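Local coordinates for putative chemotaxis protein (Desulfovibrio vulgaris str. Hildenborough, PDB 3H4Y) that probably dephosphorylates the phosphorylated response regulator CheY in bacterial chemotaxis, as a dimeric phosphatase of the CheX family, at residues T23-Q28 and K74-D79; D45-I50 and D125-S130; S59-F64 and I129-K134. All coordinates share one frame; numbering follows the deposited sequence.

How the interactions relate
Interactions 2 and 3 are neighbours, with centres 8 Å apart. Both use strand 127-131, and I129 and S130 belong to both. Strands 47-54 and 58-64 lie side by side in the six-stranded sheet, and strand 127-131 packs across the face of both. S47 OG of interaction 2 meets T63 OG1 of interaction 3 at 2.8 Å, a probable hydrogen bond. Both contacts also touch the second subunit. Interaction 1 joins the C-terminal ends of two helices elsewhere, its centre about 21 Å from that of interaction 2 and about 25 Å from that of interaction 3. Helix 66-77, which it uses, follows strand 58-64 in the chain.

Interaction 1. Residues T23-Q28 and K74-D79; sequences TMAGIQ and KGMLGD
M24 and A25 meet G75 and M76 where the C-terminal ends of helices 10-25 and 66-77 come together. M24 and M76 are both modelled as selenomethionine, with SE in place of sulfur. The contact is small and partly buried. It is made by apolar groups, CA-H...O contacts and bridging water.

M24 comes first along the chain. Its carbonyl points at the last turn of helix 66-77. M24 O receives a CA-H...O contact from M76 CA at 3.4 Å, with 152° at the hydrogen. M76 CG lies equally near the same oxygen. A water donates to M24 O at 2.7 Å and to M76 O at 3.0 Å, so it links the two helix ends. A second water lies between M24 O and G75 O. The side chains of M24 and M76 descend together onto helix 84-109. There M24 touches M98, and M76 touches A91 and V95. M24 is extended beyond CG, while M76 bends at chi3 (70°). The approach of M24 SE to M76 CE, 4.2 Å, is doubtful, because M24 is modelled in two conformers.

A25 is the buried member of the contact and the last residue of its helix; G26, just past it, has positive phi. A25 O faces the other helix as well. It takes a CA-H...O contact from G75 CA at 3.4 Å, more bent than the first, at 129°. The position a side chain would take on G75 is directed onto A25 O, where a CB would clash. As a glycine, G75 lets the two helix ends approach this closely. Beside it, the methyl carbon A25 CB rests 3.7 Å from M76 CG, the closest apolar approach between the segments.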
ATOM      1  N   THR A  23       8.573  22.545   2.098  1.00 11.09           N
ATOM      2  CA  THR A  23       7.476  23.350   2.668  1.00 12.55           C
ATOM      3  C   THR A  23       6.913  22.819   3.964  1.00 13.27           C
ATOM      4  O   THR A  23       6.643  23.591   4.885  1.00 15.23           O
ATOM      5  CB  THR A  23       6.314  23.476   1.654  1.00 14.83           C
ATOM      6  OG1 THR A  23       6.813  24.048   0.458  1.00 18.27           O
ATOM      7  CG2 THR A  23       5.198  24.370   2.217  1.00 19.59           C
HETATM    8  N   MSE A  24       6.801  21.509   4.080  1.00 12.03           N
HETATM    9  CA  MSE A  24       6.168  20.871   5.241  0.67 11.48           C
HETATM   10  C   MSE A  24       7.145  20.578   6.356  1.00 11.35           C
HETATM   11  O   MSE A  24       6.760  20.551   7.524  1.00 13.35           O
HETATM   12  CB  MSE A  24       5.486  19.548   4.866  0.67 13.78           C
HETATM   13  CG  MSE A  24       4.402  19.627   3.807  0.67 14.77           C
HETATM   14 SE   MSE A  24       3.268  18.011   3.872  0.50 18.21          SE
HETATM   15  CE  MSE A  24       1.815  18.248   2.470  0.67  6.29           C
ATOM     16  N   ALA A  25       8.419  20.359   6.021  1.00 12.80           N
ATOM     17  CA  ALA A  25       9.400  19.923   7.024  1.00 11.86           C
ATOM     18  C   ALA A  25      10.672  20.745   7.139  1.00 10.88           C
ATOM     19  O   ALA A  25      11.488  20.500   8.047  1.00 13.04           O
ATOM     20  CB  ALA A  25       9.789  18.458   6.694  1.00 13.09           C
ATOM     21  N   GLY A  26      10.854  21.722   6.241  1.00 11.97           N
ATOM     22  CA  GLY A  26      12.078  22.492   6.171  1.00 12.50           C
ATOM     23  C   GLY A  26      13.290  21.674   5.765  1.00 13.12           C
ATOM     24  O   GLY A  26      14.415  22.010   6.140  1.00 15.14           O
ATOM     25  N   ILE A  27      13.062  20.604   5.005  1.00 12.08           N
ATOM     26  CA  ILE A  27      14.118  19.691   4.548  1.00 13.38           C
ATOM     27  C   ILE A  27      14.234  19.792   3.049  1.00 13.48           C
ATOM     28  O   ILE A  27      13.227  19.728   2.335  1.00 12.87           O
ATOM     29  CB  ILE A  27      13.818  18.217   4.967  1.00 14.18           C
ATOM     30  CG1 ILE A  27      13.835  18.109   6.478  1.00 14.90           C
ATOM     31  CG2 ILE A  27      14.800  17.217   4.280  1.00 12.62           C
ATOM     32  CD1 ILE A  27      13.275  16.790   7.023  1.00 16.01           C
ATOM     33  N   GLN A  28      15.452  20.006   2.561  1.00 12.39           N
ATOM     34  CA  GLN A  28      15.710  20.057   1.114  1.00 15.35           C
ATOM     35  C   GLN A  28      16.348  18.717   0.714  1.00 13.26           C
ATOM     36  O   GLN A  28      17.549  18.528   0.890  1.00 17.07           O
ATOM     37  CB  GLN A  28      16.639  21.225   0.791  1.00 18.50           C
ATOM     38  CG  GLN A  28      16.055  22.586   1.126  1.00 28.93           C
ATOM     39  CD  GLN A  28      14.972  23.031   0.172  1.00 38.06           C
ATOM     40  OE1 GLN A  28      14.188  23.920   0.497  1.00 55.24           O
ATOM     41  NE2 GLN A  28      14.930  22.437  -1.019  1.00 40.91           N
ATOM     42  N   LYS A  74      10.160  15.428  13.173  1.00 13.10           N
ATOM     43  CA  LYS A  74      10.594  16.573  13.963  1.00 16.91           C
ATOM     44  C   LYS A  74      10.492  17.864  13.150  1.00 14.81           C
ATOM     45  O   LYS A  74      10.066  18.894  13.662  1.00 15.58           O
ATOM     46  CB  LYS A  74      12.030  16.388  14.443  1.00 18.12           C
ATOM     47  CG  LYS A  74      12.192  15.351  15.520  1.00 27.33           C
ATOM     48  CD  LYS A  74      13.680  15.185  15.889  1.00 34.43           C
ATOM     49  CE  LYS A  74      13.900  14.044  16.887  1.00 42.88           C
ATOM     50  NZ  LYS A  74      15.353  13.636  16.965  1.00 45.86           N
ATOM     51  N   GLY A  75      10.910  17.839  11.884  1.00 11.53           N
ATOM     52  CA  GLY A  75      10.808  19.049  11.061  1.00 11.01           C
ATOM     53  C   GLY A  75       9.371  19.512  10.848  1.00 14.92           C
ATOM     54  O   GLY A  75       9.093  20.718  10.805  1.00 17.30           O
HETATM   55  N   MSE A  76       8.462  18.555  10.719  1.00 15.05           N
HETATM   56  CA  MSE A  76       7.040  18.855  10.465  1.00 15.56           C
HETATM   57  C   MSE A  76       6.279  19.329  11.690  1.00 19.39           C
HETATM   58  O   MSE A  76       5.440  20.241  11.604  1.00 16.15           O
HETATM   59  CB  MSE A  76       6.335  17.640   9.908  1.00 17.07           C
HETATM   60  CG  MSE A  76       6.769  17.327   8.531  1.00 16.69           C
HETATM   61 SE   MSE A  76       5.997  15.713   7.768  0.75 12.86          SE
HETATM   62  CE  MSE A  76       4.201  16.310   7.550  1.00 20.80           C
ATOM     63  N   LEU A  77       6.561  18.727  12.837  1.00 17.30           N
ATOM     64  CA  LEU A  77       5.742  18.959  14.008  1.00 18.95           C
ATOM     65  C   LEU A  77       6.433  19.749  15.085  1.00 22.14           C
ATOM     66  O   LEU A  77       5.761  20.299  15.950  1.00 25.20           O
ATOM     67  CB  LEU A  77       5.288  17.607  14.583  1.00 17.01           C
ATOM     68  CG  LEU A  77       4.549  16.717  13.596  1.00 22.40           C
ATOM     69  CD1 LEU A  77       4.075  15.439  14.298  1.00 25.30           C
ATOM     70  CD2 LEU A  77       3.375  17.447  12.921  1.00 26.13           C
ATOM     71  N   GLY A  78       7.755  19.829  15.038  1.00 24.43           N
ATOM     72  CA  GLY A  78       8.537  20.501  16.067  1.00 30.96           C
ATOM     73  C   GLY A  78       9.000  19.475  17.089  1.00 34.98           C
ATOM     74  O   GLY A  78       8.760  18.282  16.936  1.00 33.61           O
ATOM     75  N   ASP A  79       9.678  19.939  18.131  1.00 43.08           N
ATOM     76  CA  ASP A  79      10.161  19.038  19.180  1.00 48.43           C
ATOM     77  C   ASP A  79       9.139  18.852  20.304  1.00 49.51           C
ATOM     78  O   ASP A  79       9.403  18.131  21.272  1.00 50.64           O
ATOM     79  CB  ASP A  79      11.525  19.492  19.699  1.00 50.41           C
ATOM     80  CG  ASP A  79      12.624  19.261  18.677  1.00 57.57           C
ATOM     81  OD1 ASP A  79      12.402  19.578  17.483  1.00 63.57           O
ATOM     82  OD2 ASP A  79      13.700  18.750  19.063  1.00 69.01           O
TER
HETATM   83  O   HOH W   1       4.365  20.375   8.842  1.00 16.64           O
HETATM   84  O   HOH W   2       8.574  22.776   8.878  1.00 17.06           O

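Interaction 2. Residues D45-I50 and D125-S130; sequences DVSAVI and DGHTIS
H127 reaches across from strand 127-131 to S47 on strand 47-54, and D45 binds the turn that precedes H127. The strand segments run nearly parallel, 19° apart, with axes 9.1 Å from each other, so they pack face to face.

Two hydrogen bonds cross the contact. S47 OG and H127 NE2 are joined by one of 2.7 Å. The serine oxygen meets the imidazole at its edge, near the ring plane. H127 CG sits between the backbone N and the carbonyl carbon (chi1 72°), which swings the ring toward S47. H127 ND1 bonds to G124 O, and S47 OG also bonds to T63 OG1. The second bond runs from G126 N to D45 OD1 at 2.9 Å, nearly along the carboxylate C-O axis.

D45 OD1 and D125 OD1 are 3.9 Å apart, with their carboxylate planes turned 64° from each other. Two carboxylates this close would be expected to repel. K66 probably offsets this: it forms a salt bridge with D125 OD2, and its backbone N bonds to D45 OD2. A water donates to D45 O and to D125 OD1, both at 2.8 Å.

Further along the strands, I129 CG1 packs against the serine hydroxyl, 3.6 Å from S47 OG. The apolar pair is I129 CG2 and V49 CG2 at 4.1 Å, a doubtful distance because V49 is modelled in two conformers. I129 also packs on I122 of the second subunit.

D45 and V46 both face F64 and form a classic beta bulge at the corner leading into strand 47-54. Strand 127-131 pairs with an antiparallel strand of the second subunit, so this contact stacks the six-stranded sheet against a sheet continued across the dimer interface.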
ATOM      1  N   ASP A  45      12.262   1.306   6.739  1.00  9.88           N
ATOM      2  CA  ASP A  45      11.686   1.169   8.084  1.00  7.80           C
ATOM      3  C   ASP A  45      10.267   1.743   8.225  1.00  7.42           C
ATOM      4  O   ASP A  45       9.497   1.311   9.092  1.00  9.41           O
ATOM      5  CB  ASP A  45      12.636   1.776   9.108  1.00  8.95           C
ATOM      6  CG  ASP A  45      14.040   1.202   8.979  1.00 12.42           C
ATOM      7  OD1 ASP A  45      14.177  -0.061   8.891  1.00 11.05           O
ATOM      8  OD2 ASP A  45      15.010   1.989   8.948  1.00 14.11           O
ATOM      9  N   VAL A  46       9.965   2.805   7.484  1.00  8.49           N
ATOM     10  CA  VAL A  46       8.626   3.391   7.469  0.50  7.88           C
ATOM     11  C   VAL A  46       8.310   3.735   6.025  1.00  7.69           C
ATOM     12  O   VAL A  46       9.100   4.426   5.366  1.00  9.59           O
ATOM     13  CB  VAL A  46       8.515   4.672   8.346  0.50 10.49           C
ATOM     14  CG1 VAL A  46       7.017   5.010   8.560  0.50 12.89           C
ATOM     15  CG2 VAL A  46       9.239   4.483   9.723  0.50  5.92           C
ATOM     16  N   SER A  47       7.194   3.250   5.510  1.00  8.45           N
ATOM     17  CA  SER A  47       6.800   3.573   4.160  1.00  8.93           C
ATOM     18  C   SER A  47       5.365   4.024   4.124  1.00  7.52           C
ATOM     19  O   SER A  47       4.574   3.772   5.070  1.00  7.99           O
ATOM     20  CB  SER A  47       6.862   2.334   3.263  1.00  7.82           C
ATOM     21  OG  SER A  47       8.188   1.807   3.152  1.00  8.02           O
ATOM     22  N   ALA A  48       4.996   4.652   2.993  1.00  7.33           N
ATOM     23  CA  ALA A  48       3.605   4.803   2.676  1.00  7.41           C
ATOM     24  C   ALA A  48       3.354   4.438   1.221  1.00  7.21           C
ATOM     25  O   ALA A  48       4.173   4.737   0.366  1.00  8.96           O
ATOM     26  CB  ALA A  48       3.055   6.259   2.968  1.00  9.75           C
ATOM     27  N   VAL A  49       2.179   3.870   0.969  1.00  7.51           N
ATOM     28  CA  VAL A  49       1.773   3.397  -0.367  0.60  8.08           C
ATOM     29  C   VAL A  49       0.446   4.055  -0.711  1.00  9.01           C
ATOM     30  O   VAL A  49      -0.427   4.139   0.138  1.00  9.10           O
ATOM     31  CB  VAL A  49       1.649   1.851  -0.420  0.60  8.31           C
ATOM     32  CG1 VAL A  49       1.047   1.360  -1.757  0.60  7.99           C
ATOM     33  CG2 VAL A  49       3.008   1.170  -0.157  0.60 11.33           C
ATOM     34  N   ILE A  50       0.343   4.541  -1.948  1.00  9.37           N
ATOM     35  CA  ILE A  50      -0.884   5.098  -2.522  1.00  9.32           C
ATOM     36  C   ILE A  50      -1.131   4.385  -3.828  1.00  8.63           C
ATOM     37  O   ILE A  50      -0.230   4.211  -4.646  1.00 10.03           O
ATOM     38  CB  ILE A  50      -0.767   6.604  -2.756  1.00  7.43           C
ATOM     39  CG1 ILE A  50      -0.820   7.315  -1.400  1.00 10.18           C
ATOM     40  CG2 ILE A  50      -1.814   7.122  -3.777  1.00  9.33           C
ATOM     41  CD1 ILE A  50      -0.574   8.801  -1.459  1.00 11.97           C
ATOM     42  N   ASP A 125      11.012  -2.543  10.935  1.00 10.30           N
ATOM     43  CA  ASP A 125      12.376  -2.306  10.465  1.00  9.46           C
ATOM     44  C   ASP A 125      12.769  -3.302   9.379  1.00  9.62           C
ATOM     45  O   ASP A 125      12.558  -4.531   9.518  1.00 10.10           O
ATOM     46  CB  ASP A 125      13.383  -2.399  11.625  1.00 12.69           C
ATOM     47  CG  ASP A 125      13.249  -1.253  12.632  1.00 18.65           C
ATOM     48  OD1 ASP A 125      12.485  -0.298  12.396  1.00 18.04           O
ATOM     49  OD2 ASP A 125      13.966  -1.290  13.672  1.00 27.49           O
ATOM     50  N   GLY A 126      13.308  -2.771   8.296  1.00  9.82           N
ATOM     51  CA  GLY A 126      13.756  -3.615   7.179  1.00  9.41           C
ATOM     52  C   GLY A 126      12.674  -4.297   6.360  1.00 10.29           C
ATOM     53  O   GLY A 126      12.962  -5.270   5.633  1.00 11.93           O
ATOM     54  N   HIS A 127      11.464  -3.757   6.400  1.00  9.26           N
ATOM     55  CA  HIS A 127      10.389  -4.298   5.578  1.00  7.97           C
ATOM     56  C   HIS A 127      10.669  -3.959   4.096  1.00  8.05           C
ATOM     57  O   HIS A 127      11.464  -3.094   3.778  1.00  8.43           O
ATOM     58  CB  HIS A 127       9.006  -3.769   6.028  1.00  8.69           C
ATOM     59  CG  HIS A 127       8.759  -2.322   5.686  1.00  7.05           C
ATOM     60  ND1 HIS A 127       8.859  -1.320   6.626  1.00  7.36           N
ATOM     61  CD2 HIS A 127       8.423  -1.713   4.521  1.00  9.37           C
ATOM     62  CE1 HIS A 127       8.598  -0.152   6.047  1.00  9.12           C
ATOM     63  NE2 HIS A 127       8.322  -0.364   4.776  1.00 10.97           N
ATOM     64  N   THR A 128      10.005  -4.673   3.206  1.00  8.75           N
ATOM     65  CA  THR A 128      10.093  -4.404   1.771  1.00  9.71           C
ATOM     66  C   THR A 128       8.744  -4.072   1.168  1.00  9.95           C
ATOM     67  O   THR A 128       7.693  -4.545   1.642  1.00  8.38           O
ATOM     68  CB  THR A 128      10.703  -5.607   1.020  1.00  9.88           C
ATOM     69  OG1 THR A 128       9.888  -6.777   1.213  1.00 11.08           O
ATOM     70  CG2 THR A 128      12.171  -5.863   1.513  1.00 12.21           C
ATOM     71  N   ILE A 129       8.797  -3.221   0.152  1.00  8.73           N
ATOM     72  CA  ILE A 129       7.645  -2.823  -0.652  1.00 10.04           C
ATOM     73  C   ILE A 129       7.885  -3.321  -2.058  1.00  8.87           C
ATOM     74  O   ILE A 129       8.860  -2.905  -2.707  1.00 10.07           O
ATOM     75  CB  ILE A 129       7.481  -1.285  -0.718  1.00  9.59           C
ATOM     76  CG1 ILE A 129       7.428  -0.615   0.655  1.00 12.26           C
ATOM     77  CG2 ILE A 129       6.239  -0.927  -1.570  1.00 11.75           C
ATOM     78  CD1 ILE A 129       6.260  -1.126   1.573  1.00 10.54           C
ATOM     79  N   SER A 130       6.968  -4.156  -2.557  1.00  8.28           N
ATOM     80  CA  SER A 130       7.112  -4.748  -3.883  1.00  7.77           C
ATOM     81  C   SER A 130       5.837  -4.507  -4.664  1.00  8.15           C
ATOM     82  O   SER A 130       4.855  -5.217  -4.502  1.00  9.45           O
ATOM     83  CB  SER A 130       7.400  -6.252  -3.796  1.00  8.65           C
ATOM     84  OG  SER A 130       8.582  -6.500  -3.067  1.00  8.91           O
TER
HETATM   85  O   HOH W   3       9.952   0.536  11.717  1.00 22.15           O

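Interaction 3. Residues S59-F64 and I129-K134; sequences SISVTF and ISHVTK
Two beta layers face each other here, with S59, S61 and T63 of strand 58-64 turned toward I129 and H131 of strand 127-131. The strand segments are nearly antiparallel, at 165°, with axes 9.1 Å apart, so side chains fill the gap between them.

H131 carries the contact. H131 NE2 and S61 OG form a hydrogen bond of 2.8 Å. S61 OG comes in at the ring edge, near the plane. It takes the position between the backbone N and the carbonyl carbon (chi1 60°), and this directs the hydroxyl to the ring. The other ring nitrogen, ND1, bonds to S120 OG of the second subunit. The ring is thus gripped from both subunits, which should limit its rotation.

S59 covers one face of the same ring. S59 CB makes a CH-pi contact with it, 3.8 Å from the centroid and 26° off the ring normal. It is offset toward the ND1 side, with S59 CB only 3.5 Å from H131 ND1. S59 OG has a weak hydrogen bond to S120 OG of the second subunit. Both S59 and H131 therefore meet that one serine.

I129 extends the packing toward the other end of strand 58-64. I129 CG1 touches T63 OG1 at 3.6 Å, T63 OG1 being bonded to S47. The two side chains lie alongside, running in opposite senses.

All five residues are buried. Strand 58-64 lies between strands 47-54 and 147-155 in the six-stranded sheet, and H131 also packs on E152 and C154 of the latter. The alternate residues I60, V62 and F64 touch helix 84-109, so strand 58-64 is sandwiched between that helix and strand 127-131.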
ATOM      1  N   SER A  59       0.889   2.511  -8.745  1.00  8.74           N
ATOM      2  CA  SER A  59       1.209   2.877  -7.383  1.00  8.93           C
ATOM      3  C   SER A  59       2.215   3.995  -7.279  1.00  9.74           C
ATOM      4  O   SER A  59       3.032   4.236  -8.186  1.00  9.09           O
ATOM      5  CB  SER A  59       1.821   1.667  -6.671  1.00 12.63           C
ATOM      6  OG  SER A  59       1.014   0.524  -6.799  1.00 13.45           O
ATOM      7  N   ILE A  60       2.155   4.677  -6.129  1.00  9.49           N
ATOM      8  CA  ILE A  60       3.203   5.625  -5.716  1.00  9.77           C
ATOM      9  C   ILE A  60       3.575   5.175  -4.314  1.00 10.09           C
ATOM     10  O   ILE A  60       2.701   4.913  -3.481  1.00 10.18           O
ATOM     11  CB  ILE A  60       2.697   7.068  -5.698  1.00 10.03           C
ATOM     12  CG1 ILE A  60       2.390   7.577  -7.104  1.00  9.88           C
ATOM     13  CG2 ILE A  60       3.739   7.987  -4.963  1.00  9.52           C
ATOM     14  CD1 ILE A  60       1.697   8.994  -7.178  1.00 11.03           C
ATOM     15  N   SER A  61       4.870   5.122  -3.993  1.00  9.84           N
ATOM     16  CA  SER A  61       5.255   4.827  -2.625  1.00  8.76           C
ATOM     17  C   SER A  61       6.490   5.657  -2.235  1.00 10.02           C
ATOM     18  O   SER A  61       7.244   6.107  -3.087  1.00  9.20           O
ATOM     19  CB  SER A  61       5.545   3.343  -2.429  1.00  9.55           C
ATOM     20  OG  SER A  61       6.591   2.893  -3.255  1.00 10.49           O
ATOM     21  N   VAL A  62       6.664   5.836  -0.922  1.00  9.49           N
ATOM     22  CA  VAL A  62       7.840   6.489  -0.341  1.00  8.81           C
ATOM     23  C   VAL A  62       8.279   5.613   0.835  1.00  7.69           C
ATOM     24  O   VAL A  62       7.451   5.277   1.691  1.00  8.99           O
ATOM     25  CB  VAL A  62       7.530   7.914   0.148  1.00  9.60           C
ATOM     26  CG1 VAL A  62       8.854   8.662   0.496  1.00 11.52           C
ATOM     27  CG2 VAL A  62       6.803   8.693  -0.937  1.00 11.11           C
ATOM     28  N   THR A  63       9.556   5.244   0.869  1.00  8.44           N
ATOM     29  CA  THR A  63      10.130   4.354   1.874  1.00  6.44           C
ATOM     30  C   THR A  63      11.327   5.050   2.509  1.00  7.77           C
ATOM     31  O   THR A  63      12.290   5.407   1.832  1.00  9.05           O
ATOM     32  CB  THR A  63      10.569   3.032   1.228  1.00  7.56           C
ATOM     33  OG1 THR A  63       9.400   2.381   0.687  1.00  8.62           O
ATOM     34  CG2 THR A  63      11.320   2.139   2.209  1.00  9.17           C
ATOM     35  N   PHE A  64      11.254   5.207   3.815  1.00  8.21           N
ATOM     36  CA  PHE A  64      12.234   5.942   4.579  1.00  8.88           C
ATOM     37  C   PHE A  64      13.047   5.039   5.495  1.00  9.38           C
ATOM     38  O   PHE A  64      12.505   4.101   6.095  1.00 10.02           O
ATOM     39  CB  PHE A  64      11.514   6.928   5.530  1.00  9.32           C
ATOM     40  CG  PHE A  64      10.774   8.066   4.874  1.00  9.19           C
ATOM     41  CD1 PHE A  64       9.446   7.928   4.474  1.00 12.44           C
ATOM     42  CD2 PHE A  64      11.396   9.286   4.692  1.00  9.88           C
ATOM     43  CE1 PHE A  64       8.777   9.036   3.876  1.00 14.13           C
ATOM     44  CE2 PHE A  64      10.724  10.388   4.103  1.00 14.63           C
ATOM     45  CZ  PHE A  64       9.448  10.229   3.670  1.00 13.92           C
ATOM     46  N   ILE A 129       8.797  -3.221   0.152  1.00  8.73           N
ATOM     47  CA  ILE A 129       7.645  -2.823  -0.652  1.00 10.04           C
ATOM     48  C   ILE A 129       7.885  -3.321  -2.058  1.00  8.87           C
ATOM     49  O   ILE A 129       8.860  -2.905  -2.707  1.00 10.07           O
ATOM     50  CB  ILE A 129       7.481  -1.285  -0.718  1.00  9.59           C
ATOM     51  CG1 ILE A 129       7.428  -0.615   0.655  1.00 12.26           C
ATOM     52  CG2 ILE A 129       6.239  -0.927  -1.570  1.00 11.75           C
ATOM     53  CD1 ILE A 129       6.260  -1.126   1.573  1.00 10.54           C
ATOM     54  N   SER A 130       6.968  -4.156  -2.557  1.00  8.28           N
ATOM     55  CA  SER A 130       7.112  -4.748  -3.883  1.00  7.77           C
ATOM     56  C   SER A 130       5.837  -4.507  -4.664  1.00  8.15           C
ATOM     57  O   SER A 130       4.855  -5.217  -4.502  1.00  9.45           O
ATOM     58  CB  SER A 130       7.400  -6.252  -3.796  1.00  8.65           C
ATOM     59  OG  SER A 130       8.582  -6.500  -3.067  1.00  8.91           O
ATOM     60  N   HIS A 131       5.842  -3.483  -5.498  1.00  9.75           N
ATOM     61  CA  HIS A 131       4.701  -3.305  -6.383  1.00  9.89           C
ATOM     62  C   HIS A 131       4.633  -4.461  -7.389  1.00 10.26           C
ATOM     63  O   HIS A 131       5.646  -4.903  -7.938  1.00 10.20           O
ATOM     64  CB  HIS A 131       4.735  -1.950  -7.088  1.00 10.31           C
ATOM     65  CG  HIS A 131       4.921  -0.810  -6.155  1.00  9.19           C
ATOM     66  ND1 HIS A 131       4.050  -0.558  -5.121  1.00 12.22           N
ATOM     67  CD2 HIS A 131       5.920   0.098  -6.047  1.00  9.81           C
ATOM     68  CE1 HIS A 131       4.485   0.491  -4.443  1.00 10.25           C
ATOM     69  NE2 HIS A 131       5.618   0.915  -4.993  1.00 10.41           N
ATOM     70  N   VAL A 132       3.428  -4.994  -7.559  1.00 10.55           N
ATOM     71  CA  VAL A 132       3.146  -6.149  -8.412  1.00 11.21           C
ATOM     72  C   VAL A 132       2.465  -5.599  -9.655  1.00 12.10           C
ATOM     73  O   VAL A 132       1.281  -5.202  -9.646  1.00 14.59           O
ATOM     74  CB  VAL A 132       2.239  -7.177  -7.657  1.00 12.24           C
ATOM     75  CG1 VAL A 132       1.799  -8.345  -8.583  1.00 14.51           C
ATOM     76  CG2 VAL A 132       2.964  -7.723  -6.433  1.00 13.62           C
ATOM     77  N   THR A 133       3.263  -5.554 -10.722  1.00 12.75           N
ATOM     78  CA  THR A 133       2.859  -4.919 -11.971  1.00 12.91           C
ATOM     79  C   THR A 133       3.629  -5.560 -13.134  1.00 14.32           C
ATOM     80  O   THR A 133       4.720  -6.076 -12.950  1.00 12.67           O
ATOM     81  CB  THR A 133       3.067  -3.385 -11.925  1.00 15.15           C
ATOM     82  OG1 THR A 133       2.678  -2.784 -13.170  1.00 14.79           O
ATOM     83  CG2 THR A 133       4.470  -3.032 -11.619  1.00 12.64           C
ATOM     84  N   LYS A 134       3.029  -5.518 -14.317  1.00 15.98           N
ATOM     85  CA  LYS A 134       3.711  -5.997 -15.515  1.00 17.58           C
ATOM     86  C   LYS A 134       4.790  -5.030 -15.977  1.00 17.46           C
ATOM     87  O   LYS A 134       5.691  -5.406 -16.719  1.00 18.61           O
ATOM     88  CB  LYS A 134       2.695  -6.204 -16.657  1.00 20.13           C
ATOM     89  CG  LYS A 134       1.656  -7.300 -16.387  1.00 25.33           C
ATOM     90  CD  LYS A 134       0.588  -7.393 -17.496  1.00 33.70           C
TER